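Local structure of aminopeptidase C (4K7C) at residues Gln96-Thr99 and Phe100-Lys104; Asn177-Leu180 and Arg181-Val185; Leu187-Leu190 and Val191-Ala195; Lys204-Met207 and Leu208-Tyr212; Arg213-Ala216 and Tyr217-Gly220. The protein probably acts as a papain-like cysteine aminopeptidase that removes residues from the amino ends of peptides, working as a six-chain assembly. All coordinates share one frame; numbering follows the deposited sequence.

Contact 1 (Gln96-Thr99 and Phe100-Lys104); sequences QNYT and FFWDK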
loop_
_atom_site.group_PDB
_atom_site.type_symbol
_atom_site.label_atom_id
_atom_site.label_comp_id
_atom_site.label_asym_id
_atom_site.label_seq_id
_atom_site.Cartn_x
_atom_site.Cartn_y
_atom_site.Cartn_z
ATOM N N GLN A 96 14.672 20.998 -17.471
ATOM C CA GLN A 96 13.385 21.266 -18.161
ATOM C C GLN A 96 12.545 22.364 -17.538
ATOM O O GLN A 96 11.695 22.878 -18.200
ATOM C CB GLN A 96 12.586 19.955 -18.261
ATOM C CG GLN A 96 13.420 18.798 -18.736
ATOM C CD GLN A 96 14.025 17.982 -17.662
ATOM O OE1 GLN A 96 14.059 18.360 -16.478
ATOM N NE2 GLN A 96 14.650 16.843 -18.082
ATOM N N ASN A 97 12.777 22.715 -16.268
ATOM C CA ASN A 97 12.100 23.782 -15.621
ATOM C C ASN A 97 12.589 25.139 -16.243
ATOM O O ASN A 97 11.775 26.019 -16.418
ATOM C CB ASN A 97 12.308 23.764 -14.164
ATOM C CG ASN A 97 11.378 24.699 -13.433
ATOM O OD1 ASN A 97 10.315 25.107 -13.961
ATOM N ND2 ASN A 97 11.697 24.990 -12.212
ATOM N N TYR A 98 13.870 25.229 -16.564
ATOM C CA TYR A 98 14.472 26.429 -17.174
ATOM C C TYR A 98 13.718 26.811 -18.442
ATOM O O TYR A 98 13.267 27.949 -18.555
ATOM C CB TYR A 98 16.002 26.264 -17.384
ATOM C CG TYR A 98 16.696 27.551 -17.798
ATOM C CD1 TYR A 98 17.034 28.555 -16.884
ATOM C CD2 TYR A 98 16.958 27.774 -19.128
ATOM C CE1 TYR A 98 17.668 29.731 -17.306
ATOM C CE2 TYR A 98 17.533 28.981 -19.556
ATOM C CZ TYR A 98 17.927 29.900 -18.634
ATOM O OH TYR A 98 18.574 31.098 -19.074
ATOM N N THR A 99 13.526 25.840 -19.353
ATOM C CA THR A 99 12.812 26.104 -20.592
ATOM C C THR A 99 11.367 26.354 -20.315
ATOM O O THR A 99 10.738 27.176 -20.978
ATOM C CB THR A 99 12.955 24.947 -21.617
ATOM O OG1 THR A 99 12.845 23.676 -20.916
ATOM C CG2 THR A 99 14.277 24.998 -22.294
ATOM N N PHE A 100 10.832 25.767 -19.222
ATOM C CA PHE A 100 9.405 25.897 -18.909
ATOM C C PHE A 100 9.127 27.325 -18.450
ATOM O O PHE A 100 8.103 27.993 -18.812
ATOM C CB PHE A 100 9.025 24.926 -17.800
ATOM C CG PHE A 100 7.525 24.671 -17.635
ATOM C CD1 PHE A 100 6.682 24.429 -18.708
ATOM C CD2 PHE A 100 6.980 24.553 -16.350
ATOM C CE1 PHE A 100 5.372 24.112 -18.524
ATOM C CE2 PHE A 100 5.638 24.225 -16.138
ATOM C CZ PHE A 100 4.833 23.991 -17.235
ATOM N N PHE A 101 10.012 27.830 -17.623
ATOM C CA PHE A 101 9.870 29.214 -17.164
ATOM C C PHE A 101 9.756 30.239 -18.340
ATOM O O PHE A 101 8.823 30.999 -18.405
ATOM C CB PHE A 101 11.030 29.563 -16.165
ATOM C CG PHE A 101 10.916 30.985 -15.571
ATOM C CD1 PHE A 101 10.488 31.230 -14.284
ATOM C CD2 PHE A 101 11.214 32.075 -16.372
ATOM C CE1 PHE A 101 10.415 32.536 -13.801
ATOM C CE2 PHE A 101 11.104 33.364 -15.905
ATOM C CZ PHE A 101 10.652 33.601 -14.645
ATOM N N TRP A 102 10.766 30.236 -19.226
ATOM C CA TRP A 102 10.897 31.181 -20.317
ATOM C C TRP A 102 9.812 30.959 -21.360
ATOM O O TRP A 102 9.239 31.917 -21.873
ATOM C CB TRP A 102 12.264 31.085 -20.908
ATOM C CG TRP A 102 13.317 31.580 -19.964
ATOM C CD1 TRP A 102 14.407 30.902 -19.498
ATOM C CD2 TRP A 102 13.381 32.883 -19.377
ATOM N NE1 TRP A 102 15.144 31.717 -18.666
ATOM C CE2 TRP A 102 14.534 32.929 -18.578
ATOM C CE3 TRP A 102 12.586 34.012 -19.457
ATOM C CZ2 TRP A 102 14.931 34.109 -17.841
ATOM C CZ3 TRP A 102 12.937 35.162 -18.714
ATOM C CH2 TRP A 102 14.084 35.199 -17.910
ATOM N N ASP A 103 9.411 29.709 -21.548
ATOM C CA ASP A 103 8.317 29.409 -22.426
ATOM C C ASP A 103 7.004 30.077 -21.961
ATOM O O ASP A 103 6.279 30.823 -22.705
ATOM C CB ASP A 103 8.127 27.899 -22.592
ATOM C CG ASP A 103 7.042 27.572 -23.585
ATOM O OD1 ASP A 103 7.167 28.029 -24.749
ATOM O OD2 ASP A 103 6.041 26.828 -23.191
ATOM N N LYS A 104 6.597 29.838 -20.737
ATOM C CA LYS A 104 5.437 30.487 -20.154
ATOM C C LYS A 104 5.462 31.987 -20.145
ATOM O O LYS A 104 4.487 32.644 -20.378
ATOM C CB LYS A 104 5.234 29.989 -18.721
ATOM C CG LYS A 104 4.826 28.547 -18.559
ATOM C CD LYS A 104 3.466 28.423 -17.953
ATOM C CE LYS A 104 2.858 26.998 -17.940
ATOM N NZ LYS A 104 2.616 26.377 -19.260
#
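Tyr98 and Trp102, one turn apart near the start of helix 96-117, form the tight part of this local contact. The edge of the indole five-membered ring points at the phenol face in a T-shaped stack, with centroids 4.6 Å apart and planes at 75°. Trp102 NE1 leads, standing over the rim of the phenol ring beside its hydroxyl end, 3.3 Å from Tyr98 CZ, and Tyr98 OH is hydrogen-bonded to Tyr152 O. CG of Tyr98 is trans to the main-chain N (chi1 -171°), which swings the ring out from the helix, where the indole edge can approach its face. The other flank is looser, although no part of it faces solvent. Asn97 OD1 stays 4.1 Å from Phe100 CD2, near the plane of that ring, and this buried oxygen has no hydrogen-bonding partner in the model; Asn97 ND2 is bound to Leu219 O and Pro161 O. Thr99 OG1 donates back to Gln96 O at 3.1 Å, from above the carbonyl plane, and this carbonyl also takes a weak bond from Phe100 N. Phe100 and Phe101 pack on helix 197-219, Thr99 and Trp102 lie against helix 142-152, and Gln96, Thr99 and Asp103 touch helix 70-87.

Contact 2 (Asn177-Leu180 and Arg181-Val185); sequences NLKL and RKDAV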
loop_
_atom_site.group_PDB
_atom_site.type_symbol
_atom_site.label_atom_id
_atom_site.label_comp_id
_atom_site.label_asym_id
_atom_site.label_seq_id
_atom_site.Cartn_x
_atom_site.Cartn_y
_atom_site.Cartn_z
ATOM N N ASN A 177 -3.863 31.276 -17.024
ATOM C CA ASN A 177 -4.897 31.461 -18.054
ATOM C C ASN A 177 -5.920 32.469 -17.587
ATOM O O ASN A 177 -6.375 33.313 -18.365
ATOM C CB ASN A 177 -5.500 30.096 -18.431
ATOM C CG ASN A 177 -4.627 29.318 -19.322
ATOM O OD1 ASN A 177 -3.620 29.812 -19.885
ATOM N ND2 ASN A 177 -4.955 28.064 -19.480
ATOM N N LEU A 178 -6.246 32.427 -16.297
ATOM C CA LEU A 178 -7.234 33.356 -15.744
ATOM C C LEU A 178 -6.689 34.770 -15.848
ATOM O O LEU A 178 -7.327 35.714 -16.369
ATOM C CB LEU A 178 -7.516 32.996 -14.334
ATOM C CG LEU A 178 -8.157 34.048 -13.426
ATOM C CD1 LEU A 178 -9.455 34.598 -13.997
ATOM C CD2 LEU A 178 -8.365 33.560 -12.001
ATOM N N LYS A 179 -5.425 34.887 -15.443
ATOM C CA LYS A 179 -4.711 36.195 -15.487
ATOM C C LYS A 179 -4.689 36.755 -16.947
ATOM O O LYS A 179 -5.015 37.949 -17.193
ATOM C CB LYS A 179 -3.280 36.042 -14.933
ATOM C CG LYS A 179 -2.425 37.303 -15.005
ATOM C CD LYS A 179 -2.997 38.483 -14.268
ATOM C CE LYS A 179 -1.962 39.555 -13.936
ATOM N NZ LYS A 179 -1.217 39.960 -15.088
ATOM N N LEU A 180 -4.313 35.927 -17.905
ATOM C CA LEU A 180 -4.191 36.354 -19.277
ATOM C C LEU A 180 -5.517 36.751 -19.846
ATOM O O LEU A 180 -5.632 37.821 -20.497
ATOM C CB LEU A 180 -3.551 35.320 -20.152
ATOM C CG LEU A 180 -2.136 34.913 -19.830
ATOM C CD1 LEU A 180 -1.721 33.729 -20.679
ATOM C CD2 LEU A 180 -1.166 36.121 -19.967
ATOM N N ARG A 181 -6.552 35.989 -19.505
ATOM C CA ARG A 181 -7.921 36.375 -19.954
ATOM C C ARG A 181 -8.427 37.703 -19.381
ATOM O O ARG A 181 -9.030 38.542 -20.083
ATOM C CB ARG A 181 -8.900 35.205 -19.663
ATOM C CG ARG A 181 -8.757 34.022 -20.555
ATOM C CD ARG A 181 -9.718 32.924 -20.110
ATOM N NE ARG A 181 -9.549 31.737 -20.935
ATOM C CZ ARG A 181 -9.328 30.495 -20.525
ATOM N NH1 ARG A 181 -9.191 30.173 -19.231
ATOM N NH2 ARG A 181 -9.324 29.557 -21.456
ATOM N N LYS A 182 -8.177 37.957 -18.122
ATOM C CA LYS A 182 -8.529 39.160 -17.453
ATOM C C LYS A 182 -7.803 40.313 -18.122
ATOM O O LYS A 182 -8.376 41.373 -18.342
ATOM C CB LYS A 182 -8.113 39.121 -16.002
ATOM C CG LYS A 182 -8.334 40.434 -15.298
ATOM C CD LYS A 182 -7.957 40.373 -13.843
ATOM C CE LYS A 182 -8.429 41.657 -13.142
ATOM N NZ LYS A 182 -7.410 42.640 -13.386
ATOM N N ASP A 183 -6.523 40.108 -18.345
ATOM C CA ASP A 183 -5.717 41.133 -19.053
ATOM C C ASP A 183 -6.179 41.363 -20.519
ATOM O O ASP A 183 -6.084 42.501 -21.047
ATOM C CB ASP A 183 -4.249 40.752 -19.007
ATOM C CG ASP A 183 -3.625 40.914 -17.648
ATOM O OD1 ASP A 183 -4.177 41.636 -16.767
ATOM O OD2 ASP A 183 -2.521 40.320 -17.483
ATOM N N ALA A 184 -6.671 40.327 -21.204
ATOM C CA ALA A 184 -7.216 40.475 -22.550
ATOM C C ALA A 184 -8.400 41.413 -22.527
ATOM O O ALA A 184 -8.575 42.239 -23.410
ATOM C CB ALA A 184 -7.651 39.122 -23.124
ATOM N N VAL A 185 -9.228 41.335 -21.492
ATOM C CA VAL A 185 -10.325 42.292 -21.352
ATOM C C VAL A 185 -9.833 43.752 -21.367
ATOM O O VAL A 185 -10.352 44.618 -22.092
ATOM C CB VAL A 185 -11.114 42.114 -20.046
ATOM C CG1 VAL A 185 -12.277 43.080 -20.028
ATOM C CG2 VAL A 185 -11.693 40.689 -19.885
HETATM O O HOH W 1 -7.590 27.451 -17.932
#
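Lys179 carries CG trans to its main-chain N (chi1 177°) and then bends at chi2 and chi4, so that its chain curls toward the next turn, where Asp183, with CG beside its own N (chi1 -72°), presents its carboxylate. The result is an i to i+4 salt bridge along helix 170-192. Lys179 NZ meets Asp183 OD2 at 2.8 Å on the syn lone pair, and Lys179 CD lies 3.7 Å from that same oxygen. The ammonium is buried and shared: it also bridges Glu210 and Asp211 of helix 197-219, so three carboxylates surround one positive charge and would be expected to stabilise it. A methionine in place of Lys179 would probably leave these three acids facing one another without their common counter-charge. On another flank of the helix, Arg181 runs extended back past Asn177, its CG 3.3 Å from Asn177 O, and its guanidinium reaches Leu132 O and Glu359 of the second subunit. The Asn177 amide pairs with Gln136 through OD1. Asn177 CB lies 3.8 Å from Arg181 NH1, and a water accepts from Asn177 ND2 at 3.1 Å and, weakly, from Arg181 NH1 at 3.4 Å.

Contact 3 (Leu187-Leu190 and Val191-Ala195); sequences LRKL and VADKA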
loop_
_atom_site.group_PDB
_atom_site.type_symbol
_atom_site.label_atom_id
_atom_site.label_comp_id
_atom_site.label_asym_id
_atom_site.label_seq_id
_atom_site.Cartn_x
_atom_site.Cartn_y
_atom_site.Cartn_z
ATOM N N LEU A 187 -6.888 44.912 -22.331
ATOM C CA LEU A 187 -6.198 45.243 -23.603
ATOM C C LEU A 187 -7.184 45.592 -24.737
ATOM O O LEU A 187 -7.018 46.643 -25.475
ATOM C CB LEU A 187 -5.224 44.170 -24.061
ATOM C CG LEU A 187 -3.940 43.918 -23.234
ATOM C CD1 LEU A 187 -3.225 42.683 -23.790
ATOM C CD2 LEU A 187 -3.012 45.104 -23.261
ATOM N N ARG A 188 -8.245 44.780 -24.889
ATOM C CA ARG A 188 -9.300 45.128 -25.867
ATOM C C ARG A 188 -9.975 46.464 -25.567
ATOM O O ARG A 188 -10.299 47.252 -26.515
ATOM C CB ARG A 188 -10.334 43.967 -26.070
ATOM C CG ARG A 188 -9.726 42.715 -26.734
ATOM C CD ARG A 188 -10.723 41.542 -26.947
ATOM N NE ARG A 188 -11.930 41.935 -27.707
ATOM C CZ ARG A 188 -12.069 41.843 -29.015
ATOM N NH1 ARG A 188 -11.124 41.323 -29.753
ATOM N NH2 ARG A 188 -13.222 42.240 -29.606
ATOM N N LYS A 189 -10.203 46.717 -24.301
ATOM C CA LYS A 189 -10.787 47.956 -23.860
ATOM C C LYS A 189 -9.905 49.176 -24.220
ATOM O O LYS A 189 -10.370 50.147 -24.795
ATOM C CB LYS A 189 -11.018 47.950 -22.362
ATOM C CG LYS A 189 -12.038 49.006 -22.075
ATOM C CD LYS A 189 -12.112 49.534 -20.689
ATOM C CE LYS A 189 -13.441 50.336 -20.634
ATOM N NZ LYS A 189 -13.180 51.669 -20.040
ATOM N N LEU A 190 -8.631 49.101 -23.881
ATOM C CA LEU A 190 -7.637 50.087 -24.306
ATOM C C LEU A 190 -7.684 50.353 -25.810
ATOM O O LEU A 190 -7.736 51.513 -26.203
ATOM C CB LEU A 190 -6.213 49.657 -23.885
ATOM C CG LEU A 190 -5.907 49.805 -22.394
ATOM C CD1 LEU A 190 -4.680 49.006 -22.030
ATOM C CD2 LEU A 190 -5.684 51.242 -21.958
ATOM N N VAL A 191 -7.684 49.322 -26.646
ATOM C CA VAL A 191 -7.753 49.533 -28.079
ATOM C C VAL A 191 -9.132 50.159 -28.446
ATOM O O VAL A 191 -9.174 51.059 -29.286
ATOM C CB VAL A 191 -7.547 48.263 -28.847
ATOM C CG1 VAL A 191 -7.842 48.456 -30.329
ATOM C CG2 VAL A 191 -6.154 47.707 -28.632
ATOM N N ALA A 192 -10.217 49.742 -27.794
ATOM C CA ALA A 192 -11.557 50.332 -28.073
ATOM C C ALA A 192 -11.600 51.823 -27.728
ATOM O O ALA A 192 -12.275 52.634 -28.421
ATOM C CB ALA A 192 -12.655 49.589 -27.319
ATOM N N ASP A 193 -10.931 52.170 -26.632
ATOM C CA ASP A 193 -10.887 53.526 -26.103
ATOM C C ASP A 193 -9.864 54.433 -26.773
ATOM O O ASP A 193 -9.699 55.558 -26.344
ATOM C CB ASP A 193 -10.646 53.497 -24.610
ATOM C CG ASP A 193 -11.845 53.042 -23.851
ATOM O OD1 ASP A 193 -12.927 52.858 -24.456
ATOM O OD2 ASP A 193 -11.722 52.859 -22.648
ATOM N N LYS A 194 -9.239 53.929 -27.820
ATOM C CA LYS A 194 -8.212 54.611 -28.622
ATOM C C LYS A 194 -7.065 55.079 -27.779
ATOM O O LYS A 194 -6.496 56.153 -28.008
ATOM C CB LYS A 194 -8.806 55.736 -29.478
ATOM C CG LYS A 194 -9.762 55.206 -30.520
ATOM C CD LYS A 194 -10.653 56.305 -31.077
ATOM C CE LYS A 194 -11.752 55.732 -31.961
ATOM N NZ LYS A 194 -12.790 56.773 -32.192
ATOM N N ALA A 195 -6.655 54.241 -26.829
ATOM C CA ALA A 195 -5.444 54.571 -26.083
ATOM C C ALA A 195 -4.195 54.623 -26.979
ATOM O O ALA A 195 -4.067 53.906 -28.032
ATOM C CB ALA A 195 -5.255 53.610 -24.900
#
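This is a helix C-terminal cap at the protein surface, where Leu190 and Ala195 close helix 170-192 in a Schellman motif. Ala195 N donates to Leu190 O at 3.0 Å, a nearly straight bond (166° at the hydrogen), while Lys194 N reaches back to Val191 O at 3.2 Å. Lys194 supplies the positive phi (56°) that turns the chain out of the helix. The hydrophobic contact usual in this motif is also present: Ala195 CB comes to 3.8 Å from Leu190 CD2, the leucine branch turned toward it, and sits 3.5 Å from Leu190 O. On the solvent-facing flank, Lys189 and Asp193 cross at an angle in the last turn. Asp193 OD2 receives Lys189 NZ on its syn lone pair at 3.2 Å, and Lys189 CE lies 3.7 Å from the same oxygen, the lysine chain being extended until a bend at its last torsion. The negative charge of Asp193 lies close to the carboxyl end of the helix dipole, and the lysine is likely to offset some of the resulting repulsion. Leu190 and Ala195 rest together on Ile200 of helix 197-219, whereas Leu187 and Val191 pack against Leu116 of helix 96-117.

Contact 4 (Lys204-Met207 and Leu208-Tyr212); sequences KQKM and LAEDY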
loop_
_atom_site.group_PDB
_atom_site.type_symbol
_atom_site.label_atom_id
_atom_site.label_comp_id
_atom_site.label_asym_id
_atom_site.label_seq_id
_atom_site.Cartn_x
_atom_site.Cartn_y
_atom_site.Cartn_z
ATOM N N LYS A 204 0.824 46.714 -20.691
ATOM C CA LYS A 204 1.394 45.385 -20.987
ATOM C C LYS A 204 2.583 45.139 -20.062
ATOM O O LYS A 204 2.751 44.085 -19.561
ATOM C CB LYS A 204 1.759 45.214 -22.459
ATOM C CG LYS A 204 2.020 43.763 -22.770
ATOM C CD LYS A 204 2.574 43.396 -24.143
ATOM C CE LYS A 204 3.881 44.112 -24.451
ATOM N NZ LYS A 204 4.396 43.493 -25.670
ATOM N N GLN A 205 3.458 46.135 -19.862
ATOM C CA GLN A 205 4.609 45.941 -18.962
ATOM C C GLN A 205 4.215 45.668 -17.509
ATOM O O GLN A 205 4.851 44.895 -16.865
ATOM C CB GLN A 205 5.599 47.140 -19.090
ATOM C CG GLN A 205 6.170 47.148 -20.518
ATOM C CD GLN A 205 7.032 45.869 -20.796
ATOM O OE1 GLN A 205 7.799 45.475 -19.930
ATOM N NE2 GLN A 205 6.897 45.249 -21.941
ATOM N N LYS A 206 3.162 46.296 -17.006
ATOM C CA LYS A 206 2.702 46.059 -15.667
ATOM C C LYS A 206 2.146 44.603 -15.605
ATOM O O LYS A 206 2.447 43.903 -14.625
ATOM C CB LYS A 206 1.656 47.099 -15.262
ATOM C CG LYS A 206 0.868 46.794 -13.982
ATOM C CD LYS A 206 -0.589 47.321 -13.962
ATOM C CE LYS A 206 -1.603 46.395 -13.215
ATOM N NZ LYS A 206 -2.247 45.330 -14.073
HETATM N N MSE A 207 1.408 44.205 -16.643
HETATM C CA MSE A 207 0.797 42.824 -16.749
HETATM C C MSE A 207 1.898 41.781 -16.719
HETATM O O MSE A 207 1.825 40.795 -15.953
HETATM C CB MSE A 207 0.008 42.630 -18.013
HETATM C CG MSE A 207 -1.212 43.537 -17.991
HETATM SE SE MSE A 207 -1.960 43.565 -19.819
HETATM C CE MSE A 207 -3.318 44.815 -19.213
ATOM N N LEU A 208 2.944 42.024 -17.469
ATOM C CA LEU A 208 4.111 41.137 -17.542
ATOM C C LEU A 208 4.851 41.067 -16.236
ATOM O O LEU A 208 5.326 39.978 -15.896
ATOM C CB LEU A 208 5.041 41.470 -18.699
ATOM C CG LEU A 208 4.467 41.141 -20.087
ATOM C CD1 LEU A 208 5.360 41.663 -21.149
ATOM C CD2 LEU A 208 4.301 39.683 -20.312
ATOM N N ALA A 209 4.960 42.179 -15.488
ATOM C CA ALA A 209 5.632 42.180 -14.180
ATOM C C ALA A 209 4.914 41.206 -13.245
ATOM O O ALA A 209 5.520 40.484 -12.542
ATOM C CB ALA A 209 5.690 43.539 -13.504
ATOM N N GLU A 210 3.606 41.253 -13.259
ATOM C CA GLU A 210 2.778 40.320 -12.483
ATOM C C GLU A 210 2.962 38.899 -12.958
ATOM O O GLU A 210 3.099 38.032 -12.111
ATOM C CB GLU A 210 1.315 40.741 -12.621
ATOM C CG GLU A 210 1.025 42.097 -11.999
ATOM C CD GLU A 210 -0.231 42.795 -12.503
ATOM O OE1 GLU A 210 -0.725 42.403 -13.600
ATOM O OE2 GLU A 210 -0.729 43.658 -11.765
ATOM N N ASP A 211 2.900 38.633 -14.256
ATOM C CA ASP A 211 3.153 37.305 -14.765
ATOM C C ASP A 211 4.538 36.760 -14.364
ATOM O O ASP A 211 4.673 35.565 -14.037
ATOM C CB ASP A 211 2.988 37.255 -16.293
ATOM C CG ASP A 211 1.626 37.771 -16.759
ATOM O OD1 ASP A 211 0.728 37.833 -15.876
ATOM O OD2 ASP A 211 1.502 38.141 -18.008
ATOM N N TYR A 212 5.556 37.626 -14.434
ATOM C CA TYR A 212 6.884 37.274 -14.015
ATOM C C TYR A 212 6.880 36.750 -12.569
ATOM O O TYR A 212 7.492 35.694 -12.259
ATOM C CB TYR A 212 7.896 38.457 -14.248
ATOM C CG TYR A 212 9.325 38.053 -13.956
ATOM C CD1 TYR A 212 10.105 37.486 -14.912
ATOM C CD2 TYR A 212 9.844 38.103 -12.668
ATOM C CE1 TYR A 212 11.368 37.024 -14.657
ATOM C CE2 TYR A 212 11.151 37.660 -12.407
ATOM C CZ TYR A 212 11.885 37.130 -13.421
ATOM O OH TYR A 212 13.146 36.670 -13.156
#
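Lys206 and Glu210 are joined by a two-pronged but weak salt bridge, with NZ 3.2 Å from Glu210 OE2 and 3.3 Å from Glu210 OE1. The lysine starts with CG trans to its main-chain N (chi1 167°), and then its chain departs from the extended form at chi2, chi3 and chi4, which folds its end round onto the carboxylate; its CE is only 3.2 Å from OE2. Glu210 is simpler: CG sits beside its N (chi1 -65°), the chain runs out extended, and OE1 ends 3.5 Å from Met207 CA. OE1 has a stronger partner in Lys179 of helix 170-192, so the exposed Lys206 adds a second positive group to an acid already engaged. Asp211 folds back over the preceding turn, OD1 3.2 Å from Met207 O; these two acceptors lie close together beside Lys179, and Asp211 OD2 bonds to Tyr112. Met207, present as selenomethionine, runs extended toward helix 170-192. Leu208 lays CG 3.4 Å from Lys204 O and packs on Asn109 and Tyr112 of helix 96-117. The arrangement is an i to i+4 salt bridge on helix 197-219, which packs against helices 96-117 and 170-192, with Gln205 and Ala209 against the second subunit.

Contact 5 (Arg213-Ala216 and Tyr217-Gly220); sequences RILA and YTLG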
loop_
_atom_site.group_PDB
_atom_site.type_symbol
_atom_site.label_atom_id
_atom_site.label_comp_id
_atom_site.label_asym_id
_atom_site.label_seq_id
_atom_site.Cartn_x
_atom_site.Cartn_y
_atom_site.Cartn_z
ATOM N N ARG A 213 6.217 37.456 -11.689
ATOM C CA ARG A 213 6.109 37.094 -10.296
ATOM C C ARG A 213 5.360 35.755 -10.044
ATOM O O ARG A 213 5.785 34.961 -9.223
ATOM C CB ARG A 213 5.518 38.234 -9.534
ATOM C CG ARG A 213 5.235 37.871 -8.095
ATOM C CD ARG A 213 4.978 39.083 -7.259
ATOM N NE ARG A 213 3.765 39.798 -7.535
ATOM C CZ ARG A 213 3.764 40.991 -8.177
ATOM N NH1 ARG A 213 2.640 41.678 -8.317
ATOM N NH2 ARG A 213 4.909 41.479 -8.729
ATOM N N ILE A 214 4.285 35.517 -10.787
ATOM C CA ILE A 214 3.571 34.207 -10.733
ATOM C C ILE A 214 4.479 33.053 -11.116
ATOM O O ILE A 214 4.543 32.037 -10.452
ATOM C CB ILE A 214 2.314 34.244 -11.677
ATOM C CG1 ILE A 214 1.301 35.233 -11.117
ATOM C CG2 ILE A 214 1.782 32.829 -11.902
ATOM C CD1 ILE A 214 0.185 35.608 -12.086
ATOM N N LEU A 215 5.295 33.251 -12.153
ATOM C CA LEU A 215 6.259 32.225 -12.538
ATOM C C LEU A 215 7.467 32.080 -11.617
ATOM O O LEU A 215 7.923 31.008 -11.378
ATOM C CB LEU A 215 6.670 32.487 -13.976
ATOM C CG LEU A 215 5.534 32.382 -14.936
ATOM C CD1 LEU A 215 5.933 32.945 -16.288
ATOM C CD2 LEU A 215 5.053 30.953 -15.192
ATOM N N ALA A 216 7.961 33.192 -11.053
ATOM C CA ALA A 216 9.083 33.130 -10.117
ATOM C C ALA A 216 8.618 32.405 -8.867
ATOM O O ALA A 216 9.313 31.497 -8.317
ATOM C CB ALA A 216 9.547 34.538 -9.827
ATOM N N TYR A 217 7.411 32.723 -8.430
ATOM C CA TYR A 217 6.893 32.029 -7.223
ATOM C C TYR A 217 6.664 30.518 -7.474
ATOM O O TYR A 217 6.912 29.691 -6.585
ATOM C CB TYR A 217 5.589 32.610 -6.767
ATOM C CG TYR A 217 5.682 33.879 -5.957
ATOM C CD1 TYR A 217 6.857 34.646 -5.911
ATOM C CD2 TYR A 217 4.565 34.391 -5.346
ATOM C CE1 TYR A 217 6.935 35.861 -5.198
ATOM C CE2 TYR A 217 4.638 35.575 -4.611
ATOM C CZ TYR A 217 5.801 36.324 -4.568
ATOM O OH TYR A 217 5.799 37.469 -3.818
ATOM N N THR A 218 6.115 30.180 -8.625
ATOM C CA THR A 218 5.827 28.767 -8.964
ATOM C C THR A 218 7.010 27.925 -9.333
ATOM O O THR A 218 7.041 26.747 -9.027
ATOM C CB THR A 218 4.722 28.628 -10.019
ATOM O OG1 THR A 218 4.948 29.432 -11.183
ATOM C CG2 THR A 218 3.394 29.002 -9.372
ATOM N N LEU A 219 7.954 28.535 -10.053
ATOM C CA LEU A 219 9.006 27.817 -10.753
ATOM C C LEU A 219 10.423 28.132 -10.281
ATOM O O LEU A 219 11.320 27.303 -10.538
ATOM C CB LEU A 219 8.897 28.139 -12.238
ATOM C CG LEU A 219 7.566 27.779 -12.936
ATOM C CD1 LEU A 219 7.665 28.110 -14.406
ATOM C CD2 LEU A 219 7.190 26.300 -12.731
ATOM N N GLY A 220 10.577 29.236 -9.558
ATOM C CA GLY A 220 11.899 29.742 -9.080
ATOM C C GLY A 220 12.446 30.874 -9.980
ATOM O O GLY A 220 11.901 31.262 -11.013
#
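Arg213 and Tyr217 lie side by side and point the same way, the methylene part of the arginine running over one face of the phenol ring. Arg213 CG makes a CH-pi contact 4.0 Å from the Tyr217 centroid, 15° off the ring normal, and CD continues toward the hydroxyl end, 3.9 Å from Tyr217 OH. The bend at chi3 then carries the guanidinium away from the ring, with its plane 58° from the phenol plane, to Phe343 O and Asn344 O of the second subunit. With an alanine in place of Tyr217, the arginine methylenes would probably lose their flat support and the guanidinium would be freer to turn from that subunit. Leu215 and Leu219 likewise lie alongside each other, CD2 of the first 3.9 Å from CD1 of the second, facing Phe101 of helix 96-117. Both pairs are i to i+4 neighbours in the last turns of helix 197-219, which stops at Gly220, whose phi is positive (99°). Within these turns Thr218 OG1 donates to Ile214 O at 2.7 Å, while Thr218 N reaches the same oxygen at 3.0 Å from the opposite face of the carbonyl plane. Two donors thus grip Ile214 O, and the buried hydroxyl is satisfied by its own helix backbone. Gly220 N bonds Ala216 O at 2.9 Å from above the carbonyl plane, and Ala216 O also accepts from Gln27 of the second subunit.

In the fold
The five contacts follow one another along the chain on three helices: contact 1 on helix 96-117, contacts 2 and 3 on helix 170-192, and contacts 4 and 5 on helix 197-219. Contacts 2 and 4, with centres about 12 Å apart, are tied by the shared charge cluster round Lys179. Contacts 1 and 5, centres about 11 Å apart, meet through Asn97 and Phe101, while Phe101 also touches Tyr212 of contact 4. Contact 3 lies farthest out, about 36 Å from the chain centre, and joins contact 4 through Leu187 and Met207. The three helices thus pack as a projecting bundle; contacts 2, 4 and 5 reach the second subunit broadly, contacts 1 and 3 through one residue each.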